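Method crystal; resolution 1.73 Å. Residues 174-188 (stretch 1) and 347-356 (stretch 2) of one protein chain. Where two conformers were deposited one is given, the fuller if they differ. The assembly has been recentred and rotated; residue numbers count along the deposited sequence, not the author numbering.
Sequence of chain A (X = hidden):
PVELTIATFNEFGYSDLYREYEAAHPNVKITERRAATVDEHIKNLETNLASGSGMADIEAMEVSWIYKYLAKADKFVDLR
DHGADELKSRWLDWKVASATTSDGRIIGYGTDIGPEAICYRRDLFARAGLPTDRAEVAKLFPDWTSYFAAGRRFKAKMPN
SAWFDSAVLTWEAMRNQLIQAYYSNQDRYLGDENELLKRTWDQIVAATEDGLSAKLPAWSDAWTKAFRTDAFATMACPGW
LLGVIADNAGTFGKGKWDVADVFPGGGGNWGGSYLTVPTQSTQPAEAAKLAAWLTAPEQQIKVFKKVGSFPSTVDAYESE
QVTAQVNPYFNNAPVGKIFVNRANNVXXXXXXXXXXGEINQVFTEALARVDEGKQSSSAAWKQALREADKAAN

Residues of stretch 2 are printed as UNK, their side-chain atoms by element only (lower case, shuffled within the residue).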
HETATM    1  N   MSE A 174       0.394  11.014   3.288  1.00 14.66           N
HETATM    2  CA  MSE A 174      -0.392  12.198   2.965  1.00 16.39           C
HETATM    3  C   MSE A 174      -0.611  12.379   1.471  1.00 18.22           C
HETATM    4  O   MSE A 174      -1.721  12.694   1.038  1.00 20.08           O
HETATM    5  CB  MSE A 174       0.281  13.452   3.525  1.00 15.17           C
HETATM    6  CG  MSE A 174       0.421  13.421   5.031  1.00 19.08           C
HETATM    7 SE   MSE A 174       1.260  15.081   5.610  0.84 28.72          SE
HETATM    8  CE  MSE A 174      -0.161  16.301   5.019  1.00 27.98           C
ATOM      9  N   ARG A 175       0.450  12.206   0.678  1.00 17.45           N
ATOM     10  CA  ARG A 175       0.335  12.498  -0.747  1.00 21.12           C
ATOM     11  C   ARG A 175      -0.711  11.622  -1.412  1.00 22.49           C
ATOM     12  O   ARG A 175      -1.434  12.072  -2.311  1.00 21.77           O
ATOM     13  CB  ARG A 175       1.669  12.306  -1.458  1.00 17.50           C
ATOM     14  CG  ARG A 175       1.640  12.959  -2.834  1.00 21.03           C
ATOM     15  CD  ARG A 175       2.719  12.435  -3.723  1.00 25.77           C
ATOM     16  NE  ARG A 175       2.441  11.091  -4.219  1.00 30.55           N
ATOM     17  CZ  ARG A 175       2.938   9.981  -3.686  1.00 31.14           C
ATOM     18  NH1 ARG A 175       3.724  10.049  -2.622  1.00 31.70           N
ATOM     19  NH2 ARG A 175       2.654   8.801  -4.219  1.00 33.94           N
ATOM     20  N   ASN A 176      -0.800  10.362  -0.996  1.00 21.80           N
ATOM     21  CA  ASN A 176      -1.714   9.455  -1.670  1.00 21.67           C
ATOM     22  C   ASN A 176      -3.173   9.750  -1.367  1.00 23.22           C
ATOM     23  O   ASN A 176      -4.044   9.186  -2.037  1.00 23.28           O
ATOM     24  CB  ASN A 176      -1.370   8.013  -1.312  1.00 25.75           C
ATOM     25  CG  ASN A 176      -0.204   7.506  -2.113  1.00 32.94           C
ATOM     26  OD1 ASN A 176      -0.311   7.339  -3.324  1.00 38.32           O
ATOM     27  ND2 ASN A 176       0.924   7.287  -1.457  1.00 36.98           N
ATOM     28  N   GLN A 177      -3.459  10.624  -0.402  1.00 26.34           N
ATOM     29  CA  GLN A 177      -4.827  11.043  -0.128  1.00 24.80           C
ATOM     30  C   GLN A 177      -5.292  12.206  -0.984  1.00 26.53           C
ATOM     31  O   GLN A 177      -6.503  12.441  -1.067  1.00 27.43           O
ATOM     32  CB  GLN A 177      -4.983  11.469   1.327  1.00 24.19           C
ATOM     33  CG  GLN A 177      -4.815  10.366   2.319  1.00 23.51           C
ATOM     34  CD  GLN A 177      -5.001  10.878   3.727  1.00 20.08           C
ATOM     35  OE1 GLN A 177      -4.616  12.002   4.039  1.00 21.43           O
ATOM     36  NE2 GLN A 177      -5.613  10.074   4.575  1.00 20.51           N
ATOM     37  N   LEU A 178      -4.376  12.968  -1.572  1.00 24.43           N
ATOM     38  CA  LEU A 178      -4.769  14.128  -2.359  1.00 27.11           C
ATOM     39  C   LEU A 178      -5.641  13.700  -3.527  1.00 27.81           C
ATOM     40  O   LEU A 178      -5.505  12.592  -4.053  1.00 25.71           O
ATOM     41  CB  LEU A 178      -3.537  14.867  -2.882  1.00 23.55           C
ATOM     42  CG  LEU A 178      -2.559  15.301  -1.795  1.00 24.91           C
ATOM     43  CD1 LEU A 178      -1.300  15.889  -2.419  1.00 25.89           C
ATOM     44  CD2 LEU A 178      -3.231  16.310  -0.875  1.00 27.61           C
ATOM     45  N   ILE A 179      -6.550  14.595  -3.926  1.00 30.26           N
ATOM     46  CA  ILE A 179      -7.364  14.352  -5.111  1.00 33.53           C
ATOM     47  C   ILE A 179      -6.495  14.349  -6.361  1.00 32.45           C
ATOM     48  O   ILE A 179      -6.711  13.558  -7.283  1.00 37.58           O
ATOM     49  CB  ILE A 179      -8.495  15.390  -5.213  1.00 37.27           C
ATOM     50  CG1 ILE A 179      -9.577  15.109  -4.177  1.00 38.57           C
ATOM     51  CG2 ILE A 179      -9.108  15.386  -6.605  1.00 42.61           C
ATOM     52  CD1 ILE A 179     -10.810  15.975  -4.366  1.00 38.51           C
ATOM     53  N   GLN A 180      -5.500  15.226  -6.417  1.00 31.36           N
ATOM     54  CA  GLN A 180      -4.501  15.121  -7.463  1.00 31.00           C
ATOM     55  C   GLN A 180      -3.128  15.344  -6.859  1.00 26.74           C
ATOM     56  O   GLN A 180      -2.961  16.096  -5.895  1.00 25.43           O
ATOM     57  CB  GLN A 180      -4.747  16.111  -8.608  1.00 34.16           C
ATOM     58  CG  GLN A 180      -4.343  17.517  -8.303  1.00 37.62           C
ATOM     59  CD  GLN A 180      -4.780  18.459  -9.385  1.00 46.05           C
ATOM     60  OE1 GLN A 180      -5.651  18.128 -10.194  1.00 44.38           O
ATOM     61  NE2 GLN A 180      -4.186  19.646  -9.414  1.00 51.94           N
ATOM     62  N   ALA A 181      -2.148  14.653  -7.420  1.00 23.28           N
ATOM     63  CA  ALA A 181      -0.781  14.823  -6.963  1.00 20.82           C
ATOM     64  C   ALA A 181       0.050  15.342  -8.124  1.00 22.72           C
ATOM     65  O   ALA A 181       0.290  16.545  -8.240  1.00 24.15           O
ATOM     66  CB  ALA A 181      -0.219  13.507  -6.411  1.00 24.24           C
ATOM     67  N   TYR A 182       0.456  14.453  -9.016  1.00 23.12           N
ATOM     68  CA  TYR A 182       1.341  14.853 -10.094  1.00 22.09           C
ATOM     69  C   TYR A 182       0.635  15.034 -11.428  1.00 23.14           C
ATOM     70  O   TYR A 182       1.184  15.707 -12.310  1.00 25.25           O
ATOM     71  CB  TYR A 182       2.463  13.823 -10.239  1.00 18.76           C
ATOM     72  CG  TYR A 182       3.213  13.595  -8.951  1.00 18.34           C
ATOM     73  CD1 TYR A 182       3.748  14.667  -8.228  1.00 19.29           C
ATOM     74  CD2 TYR A 182       3.381  12.316  -8.442  1.00 19.22           C
ATOM     75  CE1 TYR A 182       4.439  14.457  -7.041  1.00 17.23           C
ATOM     76  CE2 TYR A 182       4.072  12.097  -7.255  1.00 20.36           C
ATOM     77  CZ  TYR A 182       4.600  13.166  -6.558  1.00 20.55           C
ATOM     78  OH  TYR A 182       5.290  12.941  -5.385  1.00 18.13           O
ATOM     79  N   TYR A 183      -0.562  14.469 -11.599  1.00 23.03           N
ATOM     80  CA  TYR A 183      -1.195  14.418 -12.906  1.00 24.50           C
ATOM     81  C   TYR A 183      -2.629  14.911 -12.857  1.00 26.54           C
ATOM     82  O   TYR A 183      -3.354  14.687 -11.884  1.00 29.10           O
ATOM     83  CB  TYR A 183      -1.195  12.997 -13.474  1.00 28.55           C
ATOM     84  CG  TYR A 183       0.143  12.517 -13.982  1.00 27.04           C
ATOM     85  CD1 TYR A 183       0.529  12.752 -15.292  1.00 26.94           C
ATOM     86  CD2 TYR A 183       1.018  11.825 -13.150  1.00 28.78           C
ATOM     87  CE1 TYR A 183       1.750  12.305 -15.767  1.00 30.53           C
ATOM     88  CE2 TYR A 183       2.242  11.372 -13.614  1.00 27.59           C
ATOM     89  CZ  TYR A 183       2.603  11.612 -14.926  1.00 30.51           C
ATOM     90  OH  TYR A 183       3.816  11.162 -15.399  1.00 33.10           O
ATOM     91  N   SER A 184      -3.032  15.575 -13.936  1.00 31.60           N
ATOM     92  CA  SER A 184      -4.443  15.736 -14.231  1.00 37.06           C
ATOM     93  C   SER A 184      -5.020  14.415 -14.736  1.00 40.70           C
ATOM     94  O   SER A 184      -4.298  13.460 -15.036  1.00 38.63           O
ATOM     95  CB  SER A 184      -4.656  16.817 -15.285  1.00 38.66           C
ATOM     96  OG  SER A 184      -4.396  16.297 -16.582  1.00 39.49           O
ATOM     97  N   ASN A 185      -6.346  14.377 -14.863  1.00 45.34           N
ATOM     98  CA  ASN A 185      -7.001  13.162 -15.332  1.00 52.01           C
ATOM     99  C   ASN A 185      -6.691  12.832 -16.787  1.00 53.09           C
ATOM    100  O   ASN A 185      -6.956  11.704 -17.216  1.00 56.43           O
ATOM    101  CB  ASN A 185      -8.508  13.277 -15.129  1.00 51.55           C
ATOM    102  CG  ASN A 185      -8.916  12.937 -13.720  1.00 56.43           C
ATOM    103  OD1 ASN A 185      -8.434  11.959 -13.148  1.00 58.92           O
ATOM    104  ND2 ASN A 185      -9.791  13.750 -13.140  1.00 60.00           N
ATOM    105  N   GLN A 186      -6.133  13.769 -17.551  1.00 50.73           N
ATOM    106  CA  GLN A 186      -5.705  13.498 -18.917  1.00 51.50           C
ATOM    107  C   GLN A 186      -4.201  13.266 -19.015  1.00 47.88           C
ATOM    108  O   GLN A 186      -3.597  13.543 -20.057  1.00 45.84           O
ATOM    109  CB  GLN A 186      -6.135  14.633 -19.848  1.00 52.66           C
ATOM    110  CG  GLN A 186      -7.635  14.901 -19.852  1.00 55.64           C
ATOM    111  CD  GLN A 186      -8.072  15.829 -18.733  1.00 56.31           C
ATOM    112  OE1 GLN A 186      -7.268  16.583 -18.189  1.00 57.53           O
ATOM    113  NE2 GLN A 186      -9.350  15.769 -18.382  1.00 56.85           N
ATOM    114  N   ASP A 187      -3.587  12.762 -17.940  1.00 46.66           N
ATOM    115  CA  ASP A 187      -2.157  12.443 -17.897  1.00 47.28           C
ATOM    116  C   ASP A 187      -1.278  13.660 -18.169  1.00 44.68           C
ATOM    117  O   ASP A 187      -0.174  13.538 -18.704  1.00 46.77           O
ATOM    118  CB  ASP A 187      -1.804  11.308 -18.861  1.00 51.50           C
ATOM    119  CG  ASP A 187      -2.272   9.958 -18.362  1.00 55.68           C
ATOM    120  OD1 ASP A 187      -2.399   9.797 -17.130  1.00 54.13           O
ATOM    121  OD2 ASP A 187      -2.513   9.060 -19.197  1.00 59.09           O
ATOM    122  N   ARG A 188      -1.745  14.840 -17.782  0.52 43.32           N
ATOM    123  CA  ARG A 188      -0.961  16.060 -17.906  0.52 41.73           C
ATOM    124  C   ARG A 188      -0.218  16.305 -16.595  0.52 37.85           C
ATOM    125  O   ARG A 188      -0.844  16.415 -15.535  0.52 35.90           O
ATOM    126  CB  ARG A 188      -1.871  17.234 -18.252  0.52 43.18           C
ATOM    127  CG  ARG A 188      -1.144  18.527 -18.513  0.52 46.93           C
ATOM    128  CD  ARG A 188      -1.920  19.684 -17.937  0.52 50.03           C
ATOM    129  NE  ARG A 188      -1.028  20.776 -17.587  0.52 53.28           N
ATOM    130  CZ  ARG A 188      -1.252  21.637 -16.604  0.52 55.68           C
ATOM    131  NH1 ARG A 188      -0.373  22.595 -16.371  0.52 57.47           N
ATOM    132  NH2 ARG A 188      -2.342  21.536 -15.853  0.52 54.55           N
ATOM    133  N   UNK A 347     -10.565   6.446   0.635  1.00 27.39           N
ATOM    134  CA  UNK A 347     -11.067   7.108  -0.558  1.00 34.29           C
ATOM    135  C   UNK A 347      -9.866   7.417  -1.442  1.00 37.24           C
ATOM    136  O   UNK A 347      -8.950   8.132  -1.021  1.00 39.15           O
ATOM    137  c   UNK A 347     -13.049   8.052   0.666  1.00 38.30           C
ATOM    138  c   UNK A 347     -12.307   9.077  -1.510  1.00 37.72           C
ATOM    139  c   UNK A 347     -11.851   8.388  -0.227  1.00 35.16           C
ATOM    140  c   UNK A 347     -13.783   9.268   1.195  1.00 38.81           C
ATOM    141  N   UNK A 348      -9.853   6.844  -2.643  1.00 39.18           N
ATOM    142  CA  UNK A 348      -8.829   7.093  -3.648  1.00 38.14           C
ATOM    143  C   UNK A 348      -9.484   7.800  -4.822  1.00 43.11           C
ATOM    144  O   UNK A 348     -10.379   7.241  -5.462  1.00 47.87           O
ATOM    145  c   UNK A 348      -6.608   3.870  -3.949  1.00 36.62           C
ATOM    146  c   UNK A 348      -8.176   5.796  -4.127  1.00 37.81           C
ATOM    147  c   UNK A 348      -6.271   5.868  -2.484  1.00 35.84           C
ATOM    148  c   UNK A 348      -7.296   4.984  -3.175  1.00 37.76           C
ATOM    149  N   UNK A 349      -9.048   9.027  -5.097  1.00 40.86           N
ATOM    150  CA  UNK A 349      -9.543   9.756  -6.256  1.00 44.38           C
ATOM    151  C   UNK A 349      -8.402  10.301  -7.099  1.00 41.18           C
ATOM    152  O   UNK A 349      -8.653  11.016  -8.075  1.00 45.69           O
ATOM    153  c   UNK A 349     -12.636  12.641  -5.558  1.00 61.03           C
ATOM    154  c   UNK A 349     -12.849  11.260  -4.957  1.00 58.46           C
ATOM    155  n   UNK A 349     -13.907  13.217  -6.088  1.00 62.17           N
ATOM    156  c   UNK A 349     -10.479  10.897  -5.835  1.00 49.85           C
ATOM    157  c   UNK A 349     -11.533  10.496  -4.796  1.00 54.58           C
ATOM    158  N   UNK A 350      -7.162   9.970  -6.753  1.00 36.99           N
ATOM    159  CA  UNK A 350      -5.981  10.512  -7.405  1.00 31.28           C
ATOM    160  C   UNK A 350      -5.628   9.685  -8.637  1.00 31.14           C
ATOM    161  O   UNK A 350      -5.446   8.467  -8.545  1.00 31.84           O
ATOM    162  c   UNK A 350      -2.458  10.786  -5.843  1.00 29.67           C
ATOM    163  o   UNK A 350      -1.361  10.254  -6.008  1.00 28.96           O
ATOM    164  c   UNK A 350      -4.830  10.526  -6.404  1.00 31.63           C
ATOM    165  c   UNK A 350      -3.484  10.816  -6.947  1.00 33.46           C
ATOM    166  n   UNK A 350      -2.820  11.348  -4.690  1.00 23.69           N
ATOM    167  N   UNK A 351      -5.523  10.347  -9.786  1.00 33.19           N
ATOM    168  CA  UNK A 351      -5.062   9.680 -10.993  1.00 33.20           C
ATOM    169  C   UNK A 351      -3.543   9.549 -10.968  1.00 30.53           C
ATOM    170  O   UNK A 351      -2.833  10.489 -10.601  1.00 30.52           O
ATOM    171  c   UNK A 351      -4.708   8.360 -15.079  1.00 49.75           C
ATOM    172  c   UNK A 351      -4.178  10.395 -14.457  1.00 46.98           C
ATOM    173  c   UNK A 351      -4.996   9.879 -13.511  1.00 43.85           C
ATOM    174  n   UNK A 351      -4.016   9.432 -15.423  1.00 49.41           N
ATOM    175  n   UNK A 351      -5.308   8.602 -13.927  1.00 48.71           N
ATOM    176  c   UNK A 351      -5.507  10.454 -12.232  1.00 35.96           C
ATOM    177  N   UNK A 352      -3.046   8.374 -11.345  1.00 31.14           N
ATOM    178  CA  UNK A 352      -1.612   8.120 -11.442  1.00 31.81           C
ATOM    179  C   UNK A 352      -1.230   8.063 -12.914  1.00 29.29           C
ATOM    180  O   UNK A 352      -1.681   7.168 -13.635  1.00 35.36           O
ATOM    181  c   UNK A 352      -1.499   6.715  -6.931  1.00 35.85           C
ATOM    182  n   UNK A 352      -0.547   7.062  -5.861  1.00 39.42           N
ATOM    183  c   UNK A 352      -1.227   6.809 -10.756  1.00 34.58           C
ATOM    184  c   UNK A 352      -1.842   6.583  -9.390  1.00 37.64           C
ATOM    185  c   UNK A 352      -0.956   7.110  -8.298  1.00 34.36           C
ATOM    186  N   UNK A 353      -0.388   8.991 -13.350  1.00 25.30           N
ATOM    187  CA  UNK A 353       0.012   9.058 -14.737  1.00 26.02           C
ATOM    188  C   UNK A 353       1.179   8.153 -15.087  1.00 28.38           C
ATOM    189  O   UNK A 353       1.701   7.416 -14.247  1.00 27.55           O
ATOM    190  N   UNK A 354       1.629   8.223 -16.345  1.00 29.98           N
ATOM    191  CA  UNK A 354       2.550   7.195 -16.865  1.00 28.40           C
ATOM    192  C   UNK A 354       3.899   7.155 -16.179  1.00 29.22           C
ATOM    193  O   UNK A 354       4.583   6.129 -16.259  1.00 31.20           O
ATOM    194  c   UNK A 354       2.705   7.573 -18.347  1.00 29.38           C
ATOM    195  c   UNK A 354       1.267   9.213 -17.371  1.00 29.93           C
ATOM    196  c   UNK A 354       1.565   8.485 -18.647  1.00 32.66           C
ATOM    197  N   UNK A 355       4.326   8.231 -15.533  1.00 27.44           N
ATOM    198  CA  UNK A 355       5.624   8.251 -14.876  1.00 27.46           C
ATOM    199  C   UNK A 355       5.489   8.595 -13.397  1.00 24.61           C
ATOM    200  O   UNK A 355       6.381   9.209 -12.806  1.00 24.63           O
ATOM    201  c   UNK A 355       6.920   8.767 -17.018  1.00 35.77           C
ATOM    202  c   UNK A 355       6.564   9.222 -15.595  1.00 30.65           C
ATOM    203  c   UNK A 355       8.430   8.712 -17.208  1.00 43.29           C
ATOM    204  n   UNK A 355       8.954   7.362 -17.070  1.00 56.01           N
ATOM    205  n   UNK A 355      10.639   5.783 -16.982  1.00 61.26           N
ATOM    206  c   UNK A 355      10.247   7.052 -17.116  1.00 59.72           C
ATOM    207  n   UNK A 355      11.153   8.011 -17.275  1.00 60.74           N
ATOM    208  N   UNK A 356       4.384   8.161 -12.781  1.00 22.45           N
ATOM    209  CA  UNK A 356       4.085   8.574 -11.411  1.00 23.26           C
ATOM    210  C   UNK A 356       5.171   8.134 -10.433  1.00 22.09           C
ATOM    211  O   UNK A 356       5.580   8.908  -9.558  1.00 21.56           O
ATOM    212  c   UNK A 356       2.728   8.022 -10.981  1.00 22.32           C
ATOM    213  o   UNK A 356       1.391   9.922 -10.517  1.00 30.43           O
ATOM    214  o   UNK A 356       2.067   8.733  -8.807  1.00 29.51           O
ATOM    215  c   UNK A 356       2.007   8.953 -10.032  1.00 26.89           C
TER
HETATM  216  O   HOH W   1       1.056  10.114  -6.569  1.00 27.78           O
HETATM  217  O   HOH W   2      -6.350  10.143  -3.532  1.00 28.83           O
HETATM  218  O   HOH W   3      -8.640  10.517  -0.401  1.00 51.43           O
HETATM  219  O   HOH W   4      -2.689  13.073  -9.656  1.00 25.67           O
HETATM  220  O   HOH W   5      -0.195  11.624  -9.413  1.00 29.89           O

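Position 347 has four side-chain carbons, forked at the first, with one arm two carbons long. They touch nothing on stretch 1. That is isoleucine, I347. Water 3 lies 2.5 Å from I347 O and 3.0 Å from Q177 O.

Position 348 also has four carbons, but the fork comes at the second. CB points away from stretch 1, and the end of the side chain comes nearer, close to N176. This is leucine, L348; its CD2 lies 4.0 Å from N176 O.

Position 349 has four carbons in a row ending in nitrogen. The CA-to-CB bond points toward stretch 1, and the chain lies near I179. This is lysine, K349, with CE 4.0 Å from I179 CD1. Its amine has no polar partner on stretch 1.

Position 350 has three carbons, the third carrying one oxygen and one nitrogen. The nitrogen lies near two backbone carbonyls of stretch 1, as an amide donor would. This is glutamine, Q350. NE2 donates to R175 O at 2.8 Å and to L178 O at 3.0 Å, using both its protons on the turn from R175 to L178. OE1 lies 2.5 Å from the O of water 1, and that water accepts from R175 NE at 2.9 Å. The backbone adds a CA-H...O contact, Q350 CA to I179 O, 3.1 Å.

Position 351 has one carbon, then a five-membered ring of three carbons and two nitrogens. A ring nitrogen comes to 2.4 Å from D187 OD1, near the ring plane, and N185 O sits over one ring face. This is histidine, H351. NE2 donates to D187 OD1, a very short bond.

Position 352 has four carbons in a row ending in nitrogen. CB points away, yet the end comes back to stretch 1, near N176. This is lysine, K352. NZ donates to N176 OD1 at 2.6 Å and weakly to Q350 OE1 at 3.3 Å. K352 NZ also lies 4.0 Å from R175 NH2, a like charge.

Position 353 has no side-chain atoms. Its CA lies over the face of the Y183 ring, 3.3 Å from the centroid. It is glycine, G353. An ideal CB would fall 2.3 Å from Y183 CD1, a clash.

Position 354 has three carbons closing a ring onto the backbone N. They meet the Y183 ring. This is proline, P354; CD lies 3.5 Å from Y183 CE1.

Position 355 has three carbons, a nitrogen, then a carbon carrying two more nitrogens. CB lies 3.4 Å from Y183 OH, but the end leads away from stretch 1. This is arginine, R355. Its backbone N donates to Y183 OH at 3.0 Å.

Position 356 has two carbons, the second carrying two oxygens. One oxygen lies at the Y183 ring edge, 3.3 Å from Y183 CD2. This is aspartate, D356, and that oxygen is OD1. Water 5 accepts from Y182 N at 2.9 Å and lies 2.6 Å from D356 OD1.

The contact buries 875 Å², both sides summed. Q350 ties down the first turn of stretch 1, and H351 holds D187, which closes the second. Between these turns in sequence, Y183 packs on G353 and P354. Waters lie at several polar points along the contact.

Stretch 2, residues 347-356: ILKQHKGPRD
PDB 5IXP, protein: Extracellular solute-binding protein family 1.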